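Local coordinates for protein 361aa long hypothetical D-aminopeptidase (Pyrococcus horikoshii, PDB 2DRH) that is of unproven function but probably acts as an aminopeptidase, removing residues from the N terminus of peptides, at residues Leu112-Ile115 with Leu116-Glu120; Glu347-Leu350 with Arg351-Arg355; Thr251-Gln254 with Leu255-Ala259. All coordinates share one frame; numbering follows the deposited sequence.

Interaction 1 of 3, residues Leu112-Ile115 with Leu116-Glu120; sequences LDYI and LEENE
Over one face of the Tyr114 ring lies CG of Glu118, one helical turn further on, in a CH-pi contact: the carbon sits 4.0 Å from the ring centroid, displaced toward the rim. The approach is steep, only 17° off the ring normal. A chi1 of 177° sets the Tyr114 ring opposite the backbone N and swings it toward the C-terminal end of the helix. Glu118 bends at chi2, so its carboxylate turns along the phenol instead of reaching straight out, and its plane stands 51° from that of the ring. Glu118 OE2 ends 3.7 Å from the Tyr114 hydroxyl OH. Beneath this pair the backbone bond from Glu118 N to Tyr114 O spans 3.1 Å. Close by, Asn119 ND2 donates to Ile115 O at 3.0 Å in a fairly straight bond. Ile115 O lies close to the amide plane of Asn119, and a side-chain N-H thus serves a carbonyl near the end of the helix. This is near the C-terminal end of helix 104-118, the helix of a beta-alpha-beta unit between strands 96-100 and 132-136. The oxygen of the Asn119 amide is held as well, OD1 accepting from Asn61 and Lys64. On the buried side, Leu116 N bonds to Leu112 O at 2.8 Å, and CG of Leu116 rests 3.2 Å from the same Leu112 O. Ile115 and Leu116 both pack on Ile122, while Tyr114 touches Ile158 of helix 151-160. Asp113 forms salt bridges with Arg151 and with Arg147 of the second subunit, whose Arg145 donates to the backbone oxygens of Leu116 and Asn119.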
# COMPACT_ATOMS: atom_id res chain seq x y z
N LEU A 112 -13.07 15.12 -20.03
CA LEU A 112 -12.15 15.09 -21.16
C LEU A 112 -12.56 16.15 -22.19
O LEU A 112 -11.70 16.73 -22.86
CB LEU A 112 -12.13 13.71 -21.81
CG LEU A 112 -11.41 12.60 -21.04
CD1 LEU A 112 -11.49 11.31 -21.83
CD2 LEU A 112 -9.95 12.99 -20.81
N ASP A 113 -13.86 16.39 -22.33
CA ASP A 113 -14.33 17.39 -23.28
C ASP A 113 -13.66 18.72 -22.93
O ASP A 113 -13.12 19.41 -23.80
CB ASP A 113 -15.85 17.57 -23.20
CG ASP A 113 -16.62 16.44 -23.86
OD1 ASP A 113 -16.03 15.69 -24.67
OD2 ASP A 113 -17.83 16.31 -23.56
N TYR A 114 -13.72 19.07 -21.65
CA TYR A 114 -13.13 20.32 -21.16
C TYR A 114 -11.62 20.33 -21.36
O TYR A 114 -11.07 21.25 -21.96
CB TYR A 114 -13.47 20.51 -19.68
CG TYR A 114 -12.84 21.74 -19.05
CD1 TYR A 114 -13.31 23.03 -19.35
CD2 TYR A 114 -11.75 21.62 -18.18
CE1 TYR A 114 -12.71 24.16 -18.79
CE2 TYR A 114 -11.14 22.75 -17.62
CZ TYR A 114 -11.63 24.02 -17.93
OH TYR A 114 -11.03 25.12 -17.38
N ILE A 115 -10.96 19.30 -20.84
CA ILE A 115 -9.51 19.18 -20.91
C ILE A 115 -8.90 19.22 -22.31
O ILE A 115 -7.91 19.92 -22.54
CB ILE A 115 -9.03 17.88 -20.20
CG1 ILE A 115 -9.34 17.98 -18.71
CG2 ILE A 115 -7.53 17.67 -20.42
CD1 ILE A 115 -9.17 16.67 -17.95
N LEU A 116 -9.48 18.47 -23.25
CA LEU A 116 -8.94 18.46 -24.60
C LEU A 116 -9.14 19.81 -25.28
O LEU A 116 -8.35 20.20 -26.14
CB LEU A 116 -9.59 17.34 -25.44
CG LEU A 116 -9.36 15.92 -24.91
CD1 LEU A 116 -10.07 14.92 -25.80
CD2 LEU A 116 -7.87 15.63 -24.86
N GLU A 117 -10.18 20.52 -24.87
CA GLU A 117 -10.46 21.84 -25.42
C GLU A 117 -9.36 22.80 -24.99
O GLU A 117 -8.87 23.60 -25.78
CB GLU A 117 -11.80 22.37 -24.91
CG GLU A 117 -12.99 21.93 -25.74
CD GLU A 117 -12.88 22.39 -27.18
OE1 GLU A 117 -12.68 23.61 -27.41
OE2 GLU A 117 -12.99 21.54 -28.09
N GLU A 118 -8.97 22.70 -23.72
CA GLU A 118 -7.95 23.57 -23.14
C GLU A 118 -6.51 23.15 -23.45
O GLU A 118 -5.58 23.90 -23.18
CB GLU A 118 -8.13 23.62 -21.62
CG GLU A 118 -9.49 24.15 -21.18
CD GLU A 118 -9.68 25.62 -21.52
OE1 GLU A 118 -9.72 25.96 -22.72
OE2 GLU A 118 -9.79 26.43 -20.58
N ASN A 119 -6.34 21.96 -24.01
CA ASN A 119 -5.01 21.45 -24.33
C ASN A 119 -5.02 20.62 -25.61
O ASN A 119 -5.36 19.44 -25.58
CB ASN A 119 -4.50 20.58 -23.18
CG ASN A 119 -4.52 21.30 -21.84
OD1 ASN A 119 -3.57 21.99 -21.49
ND2 ASN A 119 -5.60 21.15 -21.10
N GLU A 120 -4.65 21.24 -26.72
CA GLU A 120 -4.64 20.56 -28.01
C GLU A 120 -3.41 19.70 -28.25
O GLU A 120 -3.34 18.99 -29.25
CB GLU A 120 -4.75 21.58 -29.15
CG GLU A 120 -6.06 22.32 -29.21
CD GLU A 120 -6.02 23.46 -30.20
OE1 GLU A 120 -5.14 24.34 -30.04
OE2 GLU A 120 -6.84 23.47 -31.14

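Interaction 2 of 3, residues Glu347-Leu350 with Arg351-Arg355; sequences EELL and RIMRR
Glu348 and Arg351, three residues apart, extend alongside each other from one flank of the helix and are joined by a salt bridge. From CB of the glutamate, a trans chi1 of -161° sends CG beside the carbonyl carbon, and the chain then turns at chi2. Its CG passes 3.9 Å from CD1 of Ile352, so the aliphatic part of the acid rests against a hydrophobic neighbour. That same Ile352 CD1 comes to 3.0 Å from Glu348 O, with the isoleucine chi2 at 99°, off the staggered positions, a tight and possibly strained spot. CD of Glu348 lies at the edge of the Arg351 guanidinium, in its plane, with the carboxylate plane turned 62° from that of the guanidinium. At the tip a single oxygen does the work: OE2 accepts from Arg351 NE at 2.6 Å and from Arg351 NH2 at 2.7 Å, a side-on grip by two nitrogens. The NH2 bond uses the anti lone pair of OE2, whereas NE approaches from above the carboxylate plane; both bonds are clearly bent. CG1 of Ile352 lies over one face of the same guanidinium, toward its rim. Around the helix, Leu349 CD1 meets Met353 CG at 3.8 Å, and Leu349 also packs on Val222 of helix 222-225. On another flank Leu350 O accepts from Arg354 N at 3.0 Å and lies over the centre of one face of the Arg354 guanidinium. Charged pairing on one flank and apolar contacts toward helix 222-225 on another make helix 346-355 an amphipathic C-terminal helix, with an i to i+3 glutamate-arginine salt bridge.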
# COMPACT_ATOMS: atom_id res chain seq x y z
N GLU A 347 -33.73 23.55 14.99
CA GLU A 347 -34.21 24.05 16.28
C GLU A 347 -34.21 22.91 17.28
O GLU A 347 -33.99 23.11 18.47
CB GLU A 347 -35.63 24.62 16.15
CG GLU A 347 -35.71 25.92 15.38
CD GLU A 347 -34.80 26.99 15.95
OE1 GLU A 347 -34.81 27.19 17.19
OE2 GLU A 347 -34.09 27.66 15.17
N GLU A 348 -34.45 21.70 16.79
CA GLU A 348 -34.45 20.51 17.62
C GLU A 348 -33.00 20.31 18.05
O GLU A 348 -32.70 20.04 19.21
CB GLU A 348 -34.93 19.32 16.80
CG GLU A 348 -35.42 18.14 17.60
CD GLU A 348 -36.69 18.45 18.35
OE1 GLU A 348 -37.63 18.98 17.72
OE2 GLU A 348 -36.76 18.15 19.56
N LEU A 349 -32.10 20.45 17.08
CA LEU A 349 -30.67 20.30 17.31
C LEU A 349 -30.18 21.25 18.39
O LEU A 349 -29.34 20.88 19.21
CB LEU A 349 -29.90 20.53 16.01
CG LEU A 349 -28.38 20.64 16.08
CD1 LEU A 349 -27.80 19.40 16.71
CD2 LEU A 349 -27.83 20.84 14.68
N LEU A 350 -30.70 22.48 18.40
CA LEU A 350 -30.29 23.45 19.41
C LEU A 350 -30.74 22.99 20.79
O LEU A 350 -30.03 23.15 21.77
CB LEU A 350 -30.88 24.83 19.10
CG LEU A 350 -30.21 25.61 17.97
CD1 LEU A 350 -30.90 26.95 17.79
CD2 LEU A 350 -28.73 25.81 18.28
N ARG A 351 -31.94 22.42 20.84
CA ARG A 351 -32.50 21.91 22.09
C ARG A 351 -31.63 20.78 22.66
O ARG A 351 -31.31 20.78 23.85
CB ARG A 351 -33.92 21.40 21.85
CG ARG A 351 -34.54 20.70 23.04
CD ARG A 351 -35.90 20.14 22.69
NE ARG A 351 -35.82 18.95 21.83
CZ ARG A 351 -35.49 17.74 22.25
NH1 ARG A 351 -35.19 17.52 23.52
NH2 ARG A 351 -35.46 16.73 21.39
N ILE A 352 -31.27 19.82 21.81
CA ILE A 352 -30.45 18.70 22.26
C ILE A 352 -29.08 19.17 22.74
O ILE A 352 -28.60 18.74 23.79
CB ILE A 352 -30.26 17.64 21.15
CG1 ILE A 352 -31.52 16.78 21.03
CG2 ILE A 352 -29.08 16.74 21.47
CD1 ILE A 352 -32.45 17.17 19.92
N MET A 353 -28.44 20.04 21.97
CA MET A 353 -27.13 20.55 22.34
C MET A 353 -27.21 21.22 23.71
O MET A 353 -26.32 21.07 24.53
CB MET A 353 -26.62 21.54 21.28
CG MET A 353 -26.35 20.93 19.90
SD MET A 353 -25.25 19.47 19.88
CE MET A 353 -23.62 20.27 19.98
N ARG A 354 -28.30 21.94 23.95
CA ARG A 354 -28.49 22.61 25.24
C ARG A 354 -28.67 21.61 26.38
O ARG A 354 -28.14 21.81 27.47
CB ARG A 354 -29.69 23.56 25.19
CG ARG A 354 -29.35 24.97 24.71
CD ARG A 354 -30.46 25.95 25.07
NE ARG A 354 -31.67 25.73 24.29
CZ ARG A 354 -31.95 26.35 23.15
NH1 ARG A 354 -31.09 27.23 22.64
NH2 ARG A 354 -33.07 26.08 22.50
N ARG A 355 -29.42 20.54 26.14
CA ARG A 355 -29.64 19.52 27.16
C ARG A 355 -28.31 18.90 27.60
O ARG A 355 -28.19 18.42 28.73
CB ARG A 355 -30.56 18.41 26.63
CG ARG A 355 -30.71 17.23 27.59
CD ARG A 355 -31.44 16.05 26.94
NE ARG A 355 -32.88 16.26 26.82
CZ ARG A 355 -33.72 16.32 27.85
NH1 ARG A 355 -33.26 16.19 29.09
NH2 ARG A 355 -35.02 16.52 27.64

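Interaction 3 of 3, residues Thr251-Gln254 with Leu255-Ala259; sequences TGRQ and LNRVA
Two like-charged side chains, Arg253 and Arg257, run side by side one helical turn apart, their NH1 atoms 4.4 Å from each other. The guanidinium planes are turned 44° from one another, and the nearest approach of the side chains is Arg253 NH1 to Arg257 CD at 3.8 Å. Both charges converge on Asp305, which forms a salt bridge with each arginine, so the pair is gathered round an anion, while Glu88 of the third subunit adds a salt bridge to Arg257 NE and a backbone carbonyl for Arg253 NH1, and Asn275 and Asn75 of the fourth subunit also bond to Arg257. At the start of the helix Thr251 N donates to Gln254 OE1 at 3.0 Å, in the carbonyl plane and on a lone pair; Gln254 N returns a weak bond to Thr251 OG1 at 3.5 Å. With CG anti to the carbonyl carbon (chi1 -67°) and the chain extended beyond it, Gln254 reaches back to the N-cap residue, and its NE2 donates to Leu303 O and Asp305. Leu255 leans on the same first turn: Leu255 N bonds to Thr251 O at 3.0 Å, while CG and CD1 pack against that oxygen, CG at 3.4 Å. Its side chain also touches Leu68 and Leu250, and an alanine here would probably open a gap against those two leucines and thin the apolar cover beside Thr251 O, leaving only CB. Such reciprocal Thr251-Gln254 bonding is the capping box of a helix N terminus, here opening helix 252-268 within the beta-alpha-beta unit of strands 240-246 and 278-285.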
# COMPACT_ATOMS: atom_id res chain seq x y z
N THR A 251 4.97 17.82 0.37
CA THR A 251 5.29 16.88 -0.69
C THR A 251 4.14 15.88 -0.84
O THR A 251 3.20 15.88 -0.03
CB THR A 251 6.57 16.10 -0.37
OG1 THR A 251 6.32 15.20 0.72
CG2 THR A 251 7.70 17.08 0.03
N GLY A 252 4.20 15.05 -1.87
CA GLY A 252 3.16 14.06 -2.09
C GLY A 252 2.98 13.16 -0.88
O GLY A 252 1.86 12.96 -0.41
N ARG A 253 4.08 12.64 -0.36
CA ARG A 253 4.04 11.76 0.81
C ARG A 253 3.29 12.40 1.96
O ARG A 253 2.45 11.77 2.60
CB ARG A 253 5.46 11.41 1.26
CG ARG A 253 5.52 10.61 2.56
CD ARG A 253 6.95 10.44 3.01
NE ARG A 253 7.60 11.75 3.11
CZ ARG A 253 7.38 12.60 4.10
NH1 ARG A 253 6.55 12.28 5.08
NH2 ARG A 253 8.00 13.78 4.11
N GLN A 254 3.61 13.67 2.23
CA GLN A 254 2.97 14.41 3.30
C GLN A 254 1.49 14.61 3.05
O GLN A 254 0.70 14.64 3.99
CB GLN A 254 3.66 15.78 3.48
CG GLN A 254 5.09 15.67 3.97
CD GLN A 254 5.74 17.02 4.19
OE1 GLN A 254 5.90 17.81 3.25
NE2 GLN A 254 6.13 17.30 5.43
N LEU A 255 1.11 14.77 1.79
CA LEU A 255 -0.29 14.96 1.46
C LEU A 255 -1.07 13.65 1.64
O LEU A 255 -2.28 13.68 1.88
CB LEU A 255 -0.42 15.53 0.04
CG LEU A 255 0.04 17.01 -0.03
CD1 LEU A 255 0.34 17.44 -1.46
CD2 LEU A 255 -1.03 17.90 0.58
N ASN A 256 -0.39 12.51 1.55
CA ASN A 256 -1.06 11.23 1.78
C ASN A 256 -1.36 11.17 3.27
O ASN A 256 -2.40 10.67 3.69
CB ASN A 256 -0.18 10.04 1.39
CG ASN A 256 -0.24 9.73 -0.09
OD1 ASN A 256 -1.28 9.88 -0.72
ND2 ASN A 256 0.88 9.28 -0.64
N ARG A 257 -0.44 11.71 4.08
CA ARG A 257 -0.62 11.72 5.53
C ARG A 257 -1.82 12.59 5.87
O ARG A 257 -2.68 12.21 6.66
CB ARG A 257 0.64 12.25 6.23
CG ARG A 257 1.93 11.52 5.89
CD ARG A 257 3.11 12.04 6.71
NE ARG A 257 3.10 11.54 8.09
CZ ARG A 257 3.76 12.11 9.10
NH1 ARG A 257 4.46 13.22 8.89
NH2 ARG A 257 3.71 11.57 10.31
N VAL A 258 -1.88 13.77 5.26
CA VAL A 258 -2.99 14.70 5.48
C VAL A 258 -4.32 14.02 5.12
O VAL A 258 -5.29 14.11 5.87
CB VAL A 258 -2.80 15.98 4.62
CG1 VAL A 258 -4.08 16.80 4.61
CG2 VAL A 258 -1.64 16.83 5.18
N ALA A 259 -4.37 13.36 3.98
CA ALA A 259 -5.59 12.69 3.55
C ALA A 259 -6.12 11.74 4.64
O ALA A 259 -7.32 11.70 4.91
CB ALA A 259 -5.34 11.92 2.25

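How the interactions relate
Along the chain the contacts come in the order interaction 1, interaction 3, interaction 2, strictly in series, with none nested or crossed. Each joins directly consecutive segments of one helix, so none closes a loop. Interaction 1 lies where helix 104-118 ends before the chain runs on to strand 132-136. Interaction 3 begins helix 252-268, between strands 240-246 and 278-285, its centre about 28 Å from that of interaction 1. Interaction 2 lies on helix 346-355 near the C terminus, its centre about 49 Å from that of interaction 1 and on the opposite side of the chain's centre. Interactions 1 and 3 both border other subunits of the tetramer.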